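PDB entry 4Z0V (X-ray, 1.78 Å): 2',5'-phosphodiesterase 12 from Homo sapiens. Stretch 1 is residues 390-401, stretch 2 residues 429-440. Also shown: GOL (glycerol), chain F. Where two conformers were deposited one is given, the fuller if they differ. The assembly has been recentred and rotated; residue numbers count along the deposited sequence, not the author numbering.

Stretch 1 (390-401) CLDYIFIDLNAL
Stretch 2 429-440: DHIALVCDLKWK

At the apolar centre of the contact, Ile394 (chi1 m, chi2 t) reaches with its slender CD1 tip to Leu433 CB at 3.7 Å and Cys435 SG at 3.8 Å; the compact cysteine, chi1 p, leaves room for it. Strands 392-397 and 433-439 run in roughly the same direction, their axes 24° apart and 7.8 Å apart at closest approach. At that spacing side chains, not backbone hydrogen bonds, fill the gap, and alternation sends every second residue toward the partner: Asp392, Ile394 and Ile396 from one strand, Leu433, Cys435 and Leu437 from the other. Leu433 (m, t) reaches across the gap, placing its CD1 3.6 Å from Tyr393 CA and 3.3 Å from Asp392 O. Further along, Ile396 (p, t) packs its CG2 against Leu437 CD1 (m, t) at 3.5 Å; such branched aliphatic side chains fill space and have no polar group to satisfy.

Beyond Asp397 the first chain turns: Ala400 N and Leu401 N both bond to Asp397 O, at 3.2 and 3.0 Å. The turn brings Leu401 (phi/psi -130/151; m, t) antiparallel to Trp439 (chi1 m, chi2 102°) as a non-hydrogen-bonded pair, CA to CA 4.9 Å. Leu401 CD2, equally apolar, lies 4.3 Å from Trp439 CE3, and Leu401 CA makes a CA-H...O contact with Lys438 O at 3.4 Å. Next to this pair, Lys440 N donates to Ala400 O (2.8 Å, 164°).

Both ends are polar. The long Lys440 side chain (m, t, t, t) carries NZ to Leu398 O, a 2.8 Å hydrogen bond, and to glycerol O3 at 3.3 Å. At the other end, buried His430 (chi1 m, chi2 -112°) donates from ND1 to OD2 of Asp392 (chi1 m) at 2.8 Å and 162°. The carboxylate oxygen meets the ring edge near its plane, where an imidazole N-H points.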

ATOM      1  N   CYS A 390      11.656  -5.155 -12.217  1.00 13.02           N
ATOM      2  CA  CYS A 390      11.668  -4.286 -11.040  1.00 13.31           C
ATOM      3  C   CYS A 390      10.888  -3.059 -11.439  1.00 16.43           C
ATOM      4  O   CYS A 390      11.390  -2.286 -12.260  1.00 15.71           O
ATOM      5  CB  CYS A 390      13.099  -3.947 -10.646  1.00 14.99           C
ATOM      6  SG  CYS A 390      13.208  -2.677  -9.374  1.00 18.38           S
ATOM      7  N   LEU A 391       9.656  -2.890 -10.908  1.00 11.78           N
ATOM      8  CA  LEU A 391       8.762  -1.792 -11.301  1.00 10.25           C
ATOM      9  C   LEU A 391       8.460  -0.831 -10.167  1.00 12.68           C
ATOM     10  O   LEU A 391       7.955   0.269 -10.423  1.00 13.57           O
ATOM     11  CB  LEU A 391       7.415  -2.392 -11.774  1.00 10.38           C
ATOM     12  CG  LEU A 391       7.476  -3.363 -12.989  1.00 15.21           C
ATOM     13  CD1 LEU A 391       6.104  -3.870 -13.332  1.00 16.65           C
ATOM     14  CD2 LEU A 391       8.161  -2.734 -14.201  1.00 18.22           C
ATOM     15  N   ASP A 392       8.697  -1.272  -8.930  1.00  9.71           N
ATOM     16  CA  ASP A 392       8.340  -0.554  -7.685  1.00  9.72           C
ATOM     17  C   ASP A 392       9.538   0.013  -6.996  1.00 13.15           C
ATOM     18  O   ASP A 392      10.598  -0.627  -6.962  1.00 12.03           O
ATOM     19  CB  ASP A 392       7.632  -1.519  -6.712  1.00 10.68           C
ATOM     20  CG  ASP A 392       6.414  -2.170  -7.336  1.00 17.02           C
ATOM     21  OD1 ASP A 392       5.340  -1.533  -7.336  1.00 18.00           O
ATOM     22  OD2 ASP A 392       6.558  -3.273  -7.925  1.00 19.43           O
ATOM     23  N   TYR A 393       9.383   1.214  -6.411  1.00  9.31           N
ATOM     24  CA  TYR A 393      10.499   1.842  -5.701  1.00  9.86           C
ATOM     25  C   TYR A 393      10.046   2.614  -4.486  1.00 12.80           C
ATOM     26  O   TYR A 393       8.913   3.096  -4.444  1.00 12.30           O
ATOM     27  CB  TYR A 393      11.261   2.809  -6.620  1.00 10.77           C
ATOM     28  CG  TYR A 393      11.749   2.191  -7.916  1.00 11.21           C
ATOM     29  CD1 TYR A 393      12.973   1.531  -7.978  1.00 13.41           C
ATOM     30  CD2 TYR A 393      10.982   2.261  -9.074  1.00 12.53           C
ATOM     31  CE1 TYR A 393      13.403   0.914  -9.157  1.00 14.12           C
ATOM     32  CE2 TYR A 393      11.391   1.637 -10.254  1.00 12.23           C
ATOM     33  CZ  TYR A 393      12.614   0.985 -10.295  1.00 16.85           C
ATOM     34  OH  TYR A 393      13.006   0.358 -11.454  1.00 17.17           O
ATOM     35  N   ILE A 394      10.945   2.753  -3.504  1.00 10.50           N
ATOM     36  CA  ILE A 394      10.763   3.670  -2.379  1.00  9.63           C
ATOM     37  C   ILE A 394      11.866   4.700  -2.595  1.00 12.52           C
ATOM     38  O   ILE A 394      13.016   4.380  -2.326  1.00 12.86           O
ATOM     39  CB  ILE A 394      10.817   3.014  -0.988  1.00 12.28           C
ATOM     40  CG1 ILE A 394       9.631   2.017  -0.799  1.00 13.21           C
ATOM     41  CG2 ILE A 394      10.808   4.102   0.124  1.00 13.42           C
ATOM     42  CD1 ILE A 394       9.841   1.028   0.410  1.00 13.65           C
ATOM     43  N   PHE A 395      11.549   5.854  -3.154  1.00  9.98           N
ATOM     44  CA  PHE A 395      12.575   6.875  -3.403  1.00  9.65           C
ATOM     45  C   PHE A 395      12.690   7.762  -2.186  1.00 14.76           C
ATOM     46  O   PHE A 395      11.671   8.277  -1.690  1.00 13.51           O
ATOM     47  CB  PHE A 395      12.260   7.700  -4.643  1.00 10.55           C
ATOM     48  CG  PHE A 395      12.388   6.948  -5.949  1.00 11.80           C
ATOM     49  CD1 PHE A 395      13.625   6.463  -6.377  1.00 13.17           C
ATOM     50  CD2 PHE A 395      11.288   6.780  -6.782  1.00 11.43           C
ATOM     51  CE1 PHE A 395      13.739   5.761  -7.583  1.00 14.06           C
ATOM     52  CE2 PHE A 395      11.416   6.115  -8.011  1.00 15.46           C
ATOM     53  CZ  PHE A 395      12.643   5.627  -8.409  1.00 13.48           C
ATOM     54  N   ILE A 396      13.934   7.942  -1.688  1.00 10.61           N
ATOM     55  CA  ILE A 396      14.114   8.736  -0.464  1.00 10.02           C
ATOM     56  C   ILE A 396      14.976   9.950  -0.703  1.00 15.15           C
ATOM     57  O   ILE A 396      15.916   9.904  -1.477  1.00 14.41           O
ATOM     58  CB  ILE A 396      14.672   7.909   0.709  1.00 12.34           C
ATOM     59  CG1 ILE A 396      16.103   7.377   0.414  1.00 14.35           C
ATOM     60  CG2 ILE A 396      13.703   6.763   1.092  1.00 12.12           C
ATOM     61  CD1 ILE A 396      16.864   6.880   1.606  1.00 18.13           C
ATOM     62  N   ASP A 397      14.636  11.030  -0.025  1.00 12.39           N
ATOM     63  CA  ASP A 397      15.376  12.290  -0.062  1.00 11.58           C
ATOM     64  C   ASP A 397      16.689  12.122   0.695  1.00 14.27           C
ATOM     65  O   ASP A 397      16.692  12.073   1.929  1.00 14.18           O
ATOM     66  CB  ASP A 397      14.512  13.367   0.611  1.00 12.87           C
ATOM     67  CG  ASP A 397      15.054  14.770   0.559  1.00 20.57           C
ATOM     68  OD1 ASP A 397      16.229  14.946   0.137  1.00 18.91           O
ATOM     69  OD2 ASP A 397      14.304  15.700   0.921  1.00 21.43           O
ATOM     70  N   LEU A 398      17.812  12.058  -0.034  1.00 13.12           N
ATOM     71  CA  LEU A 398      19.132  11.912   0.586  1.00 13.11           C
ATOM     72  C   LEU A 398      19.541  13.109   1.455  1.00 15.55           C
ATOM     73  O   LEU A 398      20.459  12.974   2.261  1.00 14.94           O
ATOM     74  CB  LEU A 398      20.211  11.694  -0.475  1.00 13.44           C
ATOM     75  CG  LEU A 398      20.181  10.329  -1.145  1.00 17.25           C
ATOM     76  CD1 LEU A 398      21.025  10.338  -2.396  1.00 16.08           C
ATOM     77  CD2 LEU A 398      20.534   9.201  -0.155  1.00 20.39           C
ATOM     78  N   ASN A 399      18.870  14.262   1.322  1.00 11.78           N
ATOM     79  CA  ASN A 399      19.204  15.403   2.210  1.00 13.74           C
ATOM     80  C   ASN A 399      18.886  15.122   3.679  1.00 17.99           C
ATOM     81  O   ASN A 399      19.508  15.707   4.561  1.00 18.04           O
ATOM     82  CB  ASN A 399      18.407  16.648   1.819  1.00 13.71           C
ATOM     83  CG  ASN A 399      18.784  17.270   0.505  1.00 30.87           C
ATOM     84  OD1 ASN A 399      19.892  17.115   0.019  1.00 22.85           O
ATOM     85  ND2 ASN A 399      17.875  18.054  -0.070  1.00 29.76           N
ATOM     86  N   ALA A 400      17.884  14.276   3.945  1.00 14.03           N
ATOM     87  CA  ALA A 400      17.390  14.073   5.302  1.00 14.24           C
ATOM     88  C   ALA A 400      17.248  12.629   5.730  1.00 18.61           C
ATOM     89  O   ALA A 400      17.014  12.378   6.917  1.00 18.02           O
ATOM     90  CB  ALA A 400      16.033  14.744   5.428  1.00 15.03           C
ATOM     91  N   LEU A 401      17.326  11.686   4.791  1.00 13.14           N
ATOM     92  CA  LEU A 401      17.092  10.292   5.133  1.00 12.72           C
ATOM     93  C   LEU A 401      18.174   9.399   4.640  1.00 16.35           C
ATOM     94  O   LEU A 401      18.783   9.676   3.595  1.00 15.48           O
ATOM     95  CB  LEU A 401      15.754   9.842   4.513  1.00 12.05           C
ATOM     96  CG  LEU A 401      14.494  10.558   5.025  1.00 17.00           C
ATOM     97  CD1 LEU A 401      13.387  10.409   4.011  1.00 18.94           C
ATOM     98  CD2 LEU A 401      14.050  10.003   6.399  1.00 18.37           C
ATOM     99  N   ASP A 429       0.561  -9.928  -7.544  1.00 10.98           N
ATOM    100  CA  ASP A 429       1.521 -10.245  -8.598  1.00 10.74           C
ATOM    101  C   ASP A 429       2.795  -9.405  -8.372  1.00 13.95           C
ATOM    102  O   ASP A 429       3.798  -9.610  -9.044  1.00 11.88           O
ATOM    103  CB  ASP A 429       0.935 -10.043 -10.006  1.00 11.19           C
ATOM    104  CG  ASP A 429       0.318  -8.697 -10.326  1.00 16.88           C
ATOM    105  OD1 ASP A 429      -0.033  -7.959  -9.386  1.00 14.80           O
ATOM    106  OD2 ASP A 429       0.034  -8.454 -11.505  1.00 23.50           O
ATOM    107  N   HIS A 430       2.751  -8.464  -7.406  1.00 10.63           N
ATOM    108  CA  HIS A 430       3.912  -7.668  -6.998  1.00 10.65           C
ATOM    109  C   HIS A 430       4.409  -8.130  -5.640  1.00 13.92           C
ATOM    110  O   HIS A 430       3.696  -8.820  -4.918  1.00 13.24           O
ATOM    111  CB  HIS A 430       3.567  -6.173  -6.935  1.00 10.62           C
ATOM    112  CG  HIS A 430       3.355  -5.526  -8.264  1.00 13.07           C
ATOM    113  ND1 HIS A 430       4.250  -4.581  -8.758  1.00 15.26           N
ATOM    114  CD2 HIS A 430       2.328  -5.649  -9.130  1.00 15.35           C
ATOM    115  CE1 HIS A 430       3.755  -4.187  -9.925  1.00 14.90           C
ATOM    116  NE2 HIS A 430       2.599  -4.802 -10.195  1.00 15.38           N
ATOM    117  N   ILE A 431       5.622  -7.715  -5.275  1.00 10.04           N
ATOM    118  CA  ILE A 431       6.244  -8.019  -3.992  1.00  9.85           C
ATOM    119  C   ILE A 431       6.390  -6.717  -3.227  1.00 13.17           C
ATOM    120  O   ILE A 431       6.895  -5.738  -3.786  1.00 12.33           O
ATOM    121  CB  ILE A 431       7.597  -8.709  -4.237  1.00 12.56           C
ATOM    122  CG1 ILE A 431       7.422 -10.007  -5.062  1.00 14.49           C
ATOM    123  CG2 ILE A 431       8.324  -8.953  -2.916  1.00 12.61           C
ATOM    124  CD1 ILE A 431       8.773 -10.621  -5.574  1.00 19.00           C
ATOM    125  N   ALA A 432       5.962  -6.697  -1.960  1.00 11.23           N
ATOM    126  CA  ALA A 432       6.070  -5.513  -1.125  1.00 10.23           C
ATOM    127  C   ALA A 432       7.498  -5.113  -0.919  1.00 12.68           C
ATOM    128  O   ALA A 432       8.373  -5.980  -0.703  1.00 12.07           O
ATOM    129  CB  ALA A 432       5.427  -5.767   0.246  1.00 11.00           C
ATOM    130  N   LEU A 433       7.755  -3.810  -1.023  1.00  8.68           N
ATOM    131  CA  LEU A 433       9.076  -3.260  -0.656  1.00  8.06           C
ATOM    132  C   LEU A 433       8.997  -2.774   0.752  1.00  9.85           C
ATOM    133  O   LEU A 433       8.034  -2.106   1.103  1.00  9.37           O
ATOM    134  CB  LEU A 433       9.497  -2.110  -1.561  1.00  8.55           C
ATOM    135  CG  LEU A 433       9.724  -2.416  -3.010  1.00 12.67           C
ATOM    136  CD1 LEU A 433      10.126  -1.148  -3.703  1.00 12.67           C
ATOM    137  CD2 LEU A 433      10.793  -3.502  -3.196  1.00 11.94           C
ATOM    138  N   VAL A 434       9.958  -3.147   1.596  1.00  7.84           N
ATOM    139  CA  VAL A 434       9.956  -2.728   3.010  1.00  7.74           C
ATOM    140  C   VAL A 434      11.366  -2.318   3.375  1.00 13.10           C
ATOM    141  O   VAL A 434      12.307  -3.083   3.128  1.00 12.60           O
ATOM    142  CB  VAL A 434       9.459  -3.856   3.959  1.00 12.10           C
ATOM    143  CG1 VAL A 434       9.240  -3.328   5.392  1.00 12.41           C
ATOM    144  CG2 VAL A 434       8.199  -4.536   3.432  1.00 12.65           C
ATOM    145  N   CYS A 435      11.535  -1.135   3.972  1.00 11.60           N
ATOM    146  CA  CYS A 435      12.875  -0.702   4.396  1.00 12.82           C
ATOM    147  C   CYS A 435      12.768   0.160   5.629  1.00 14.68           C
ATOM    148  O   CYS A 435      11.754   0.842   5.828  1.00 14.00           O
ATOM    149  CB  CYS A 435      13.573   0.049   3.276  1.00 15.99           C
ATOM    150  SG  CYS A 435      12.732   1.571   2.822  1.00 21.89           S
ATOM    151  N   ASP A 436      13.811   0.154   6.452  1.00 10.55           N
ATOM    152  CA  ASP A 436      13.850   1.016   7.622  1.00  9.82           C
ATOM    153  C   ASP A 436      14.705   2.202   7.256  1.00 14.91           C
ATOM    154  O   ASP A 436      15.825   2.003   6.782  1.00 14.75           O
ATOM    155  CB  ASP A 436      14.417   0.273   8.829  1.00 11.99           C
ATOM    156  CG  ASP A 436      13.529  -0.835   9.324  1.00 17.91           C
ATOM    157  OD1 ASP A 436      12.376  -0.925   8.850  1.00 17.08           O
ATOM    158  OD2 ASP A 436      13.963  -1.578  10.222  1.00 18.46           O
ATOM    159  N   LEU A 437      14.140   3.408   7.360  1.00 12.89           N
ATOM    160  CA  LEU A 437      14.842   4.654   7.048  1.00 13.77           C
ATOM    161  C   LEU A 437      15.246   5.340   8.330  1.00 17.32           C
ATOM    162  O   LEU A 437      14.571   5.175   9.333  1.00 15.44           O
ATOM    163  CB  LEU A 437      13.927   5.573   6.240  1.00 13.78           C
ATOM    164  CG  LEU A 437      13.355   4.986   4.946  1.00 16.56           C
ATOM    165  CD1 LEU A 437      12.400   5.999   4.292  1.00 16.87           C
ATOM    166  CD2 LEU A 437      14.490   4.556   4.000  1.00 16.62           C
ATOM    167  N   LYS A 438      16.349   6.072   8.328  1.00 16.07           N
ATOM    168  CA  LYS A 438      16.763   6.800   9.525  1.00 16.26           C
ATOM    169  C   LYS A 438      16.850   8.282   9.201  1.00 19.37           C
ATOM    170  O   LYS A 438      17.307   8.649   8.112  1.00 16.72           O
ATOM    171  CB  LYS A 438      18.120   6.255  10.052  1.00 19.10           C
ATOM    172  CG  LYS A 438      18.536   6.796  11.421  1.00 26.47           C
ATOM    173  CD  LYS A 438      19.591   5.883  12.048  1.00 35.75           C
ATOM    174  CE  LYS A 438      19.924   6.219  13.485  1.00 54.54           C
ATOM    175  NZ  LYS A 438      20.983   7.257  13.582  1.00 66.10           N
ATOM    176  N   TRP A 439      16.337   9.130  10.112  1.00 18.93           N
ATOM    177  CA  TRP A 439      16.461  10.581   9.991  1.00 20.34           C
ATOM    178  C   TRP A 439      17.946  10.945  10.135  1.00 24.99           C
ATOM    179  O   TRP A 439      18.610  10.419  11.042  1.00 24.10           O
ATOM    180  CB  TRP A 439      15.646  11.288  11.106  1.00 20.29           C
ATOM    181  CG  TRP A 439      14.152  11.125  11.051  1.00 21.78           C
ATOM    182  CD1 TRP A 439      13.395  10.294  11.825  1.00 24.83           C
ATOM    183  CD2 TRP A 439      13.227  11.950  10.331  1.00 22.30           C
ATOM    184  NE1 TRP A 439      12.056  10.534  11.614  1.00 24.22           N
ATOM    185  CE2 TRP A 439      11.925  11.562  10.718  1.00 25.89           C
ATOM    186  CE3 TRP A 439      13.373  12.991   9.398  1.00 24.25           C
ATOM    187  CZ2 TRP A 439      10.779  12.160  10.191  1.00 25.80           C
ATOM    188  CZ3 TRP A 439      12.237  13.578   8.874  1.00 25.59           C
ATOM    189  CH2 TRP A 439      10.961  13.161   9.262  1.00 26.25           C
ATOM    190  N   LYS A 440      18.466  11.801   9.237  1.00 21.46           N
ATOM    191  CA  LYS A 440      19.861  12.259   9.280  0.50 26.64           C
ATOM    192  C   LYS A 440      20.005  13.412  10.269  1.00 71.24           C
ATOM    193  O   LYS A 440      20.693  13.283  11.278  1.00 50.05           O
ATOM    194  CB  LYS A 440      20.333  12.696   7.890  0.50 28.25           C
ATOM    195  CG  LYS A 440      20.724  11.550   6.969  0.50 32.66           C
ATOM    196  CD  LYS A 440      21.252  12.089   5.652  0.50 37.26           C
ATOM    197  CE  LYS A 440      21.928  11.032   4.824  0.50 49.52           C
ATOM    198  NZ  LYS A 440      22.535  11.606   3.598  0.50 57.99           N
TER
HETATM  199  C1  GOL F 705      23.317  17.284   4.451  1.00 43.30           C
HETATM  200  O1  GOL F 705      21.946  17.644   4.339  1.00 41.89           O
HETATM  201  C2  GOL F 705      23.458  15.944   5.134  1.00 45.26           C
HETATM  202  O2  GOL F 705      22.349  15.121   4.767  1.00 48.38           O
HETATM  203  C3  GOL F 705      24.741  15.286   4.680  1.00 43.89           C
HETATM  204  O3  GOL F 705      24.637  13.865   4.711  1.00 42.20           O